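Local coordinates for fimbria adhesin protein (PDB 3U4K), which acts, through this receptor-binding domain, as the collagen V-binding adhesin of Klebsiella pneumoniae fimbriae, at residues Ile35-Gly40 / Ser133-Asp138. Numbering follows the deposited sequence.
Sequences INMAMG and STFTLD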
# COMPACT_ATOMS: atom_id res chain seq x y z
N ILE A 35 -0.09 7.90 5.00
CA ILE A 35 1.04 8.13 4.11
C ILE A 35 0.50 8.57 2.75
O ILE A 35 -0.28 7.85 2.12
CB ILE A 35 1.90 6.86 3.93
CG1 ILE A 35 2.46 6.40 5.27
CG2 ILE A 35 3.03 7.11 2.95
CD1 ILE A 35 2.95 4.96 5.28
N ASN A 36 0.91 9.76 2.32
CA ASN A 36 0.70 10.18 0.94
C ASN A 36 1.83 9.60 0.09
O ASN A 36 3.00 9.90 0.31
CB ASN A 36 0.66 11.71 0.83
CG ASN A 36 0.61 12.20 -0.61
OD1 ASN A 36 -0.12 11.66 -1.45
ND2 ASN A 36 1.38 13.24 -0.90
N MSE A 37 1.47 8.75 -0.87
CA MSE A 37 2.45 7.96 -1.62
C MSE A 37 2.99 8.66 -2.86
O MSE A 37 3.24 8.02 -3.88
CB MSE A 37 1.83 6.61 -1.98
CG MSE A 37 1.47 5.82 -0.73
SE MSE A 37 0.94 3.96 -1.17
CE MSE A 37 -0.64 4.36 -2.28
N ALA A 38 3.18 9.98 -2.77
CA ALA A 38 3.66 10.78 -3.89
C ALA A 38 5.04 10.33 -4.37
O ALA A 38 6.00 10.30 -3.59
CB ALA A 38 3.68 12.26 -3.53
N MSE A 39 5.13 9.99 -5.66
CA MSE A 39 6.38 9.49 -6.25
C MSE A 39 6.85 10.38 -7.37
O MSE A 39 8.00 10.28 -7.80
CB MSE A 39 6.21 8.05 -6.74
CG MSE A 39 6.07 7.08 -5.57
SE MSE A 39 6.52 5.21 -6.04
CE MSE A 39 8.36 5.50 -6.69
N GLY A 40 5.97 11.26 -7.85
CA GLY A 40 6.29 12.15 -8.97
C GLY A 40 6.29 11.45 -10.32
O GLY A 40 5.57 10.47 -10.53
N SER A 133 7.86 0.98 11.66
CA SER A 133 8.12 0.18 10.47
C SER A 133 8.36 1.03 9.23
O SER A 133 8.29 2.26 9.27
CB SER A 133 6.94 -0.78 10.22
OG SER A 133 5.72 -0.08 10.16
N THR A 134 8.68 0.35 8.13
CA THR A 134 8.77 0.97 6.81
C THR A 134 7.58 0.52 5.99
O THR A 134 7.18 -0.64 6.05
CB THR A 134 10.06 0.57 6.06
OG1 THR A 134 10.06 -0.85 5.81
CG2 THR A 134 11.30 0.96 6.85
N PHE A 135 7.01 1.45 5.22
CA PHE A 135 6.01 1.09 4.21
C PHE A 135 6.62 1.28 2.83
O PHE A 135 7.23 2.31 2.56
CB PHE A 135 4.73 1.92 4.36
CG PHE A 135 3.57 1.39 3.55
CD1 PHE A 135 2.70 0.45 4.09
CD2 PHE A 135 3.35 1.83 2.25
CE1 PHE A 135 1.64 -0.04 3.35
CE2 PHE A 135 2.29 1.35 1.50
CZ PHE A 135 1.43 0.41 2.05
N THR A 136 6.48 0.27 1.97
CA THR A 136 7.12 0.29 0.65
C THR A 136 6.16 0.02 -0.51
O THR A 136 5.49 -1.02 -0.56
CB THR A 136 8.31 -0.69 0.60
OG1 THR A 136 9.29 -0.31 1.57
CG2 THR A 136 8.97 -0.69 -0.78
N LEU A 137 6.10 0.98 -1.43
CA LEU A 137 5.35 0.84 -2.67
C LEU A 137 6.28 0.45 -3.82
O LEU A 137 7.33 1.07 -4.02
CB LEU A 137 4.61 2.15 -3.00
CG LEU A 137 3.87 2.27 -4.34
CD1 LEU A 137 2.73 1.26 -4.45
CD2 LEU A 137 3.34 3.68 -4.54
N ASP A 138 5.90 -0.59 -4.55
CA ASP A 138 6.67 -1.06 -5.69
C ASP A 138 5.88 -0.91 -6.98
O ASP A 138 4.74 -1.36 -7.07
CB ASP A 138 7.08 -2.53 -5.52
CG ASP A 138 8.27 -2.71 -4.59
OD1 ASP A 138 8.98 -1.72 -4.32
OD2 ASP A 138 8.51 -3.85 -4.15
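Ile35 lays its terminal CD1 against the benzyl stem of Phe135, with CD1 3.6 Å from Phe135 CB and 4.0 Å from Phe135 CG, so the isoleucine meets the root of the aromatic side chain. Phe135 has CG anti to the backbone N (chi1 -168°), and its ring reaches across to a second partner, the selenomethionine Met37. The selenium of Met37 comes within 4.0 Å of Phe135 CE2 and lies 5.2 Å from the ring centroid, an oblique Met-aromatic contact in which the line from the centroid to SE makes 70° with the ring normal. The same SE approaches Leu137 CD2 at 4.1 Å, the two side chains crossing at about a right angle, so that one selenium touches both the aromatic and the leucine. No hydrogen bond joins the two segments; they meet through apolar side chains in the interior of the jelly-roll beta barrel. Residues 35-36 end the edge strand 33-36 of the mixed sheet, pairing with strand 166-170, whereas 133-138 lies between strands 53-61 and 103-111 in the other sheet, so Ile35 and Met37 pack across the layer between the sheets. Phe107 adds to this core, touching Met37, Phe135 and Leu137, and Thr168 borders Ile35, Met37 and Phe135. Beyond the strand end the chain continues as a loop that carries Met39, also a selenomethionine, whose SE stands anti to CA (chi2 -159°) and lies 3.8 Å from Leu137 CD2, the methyl that Met37 also touches.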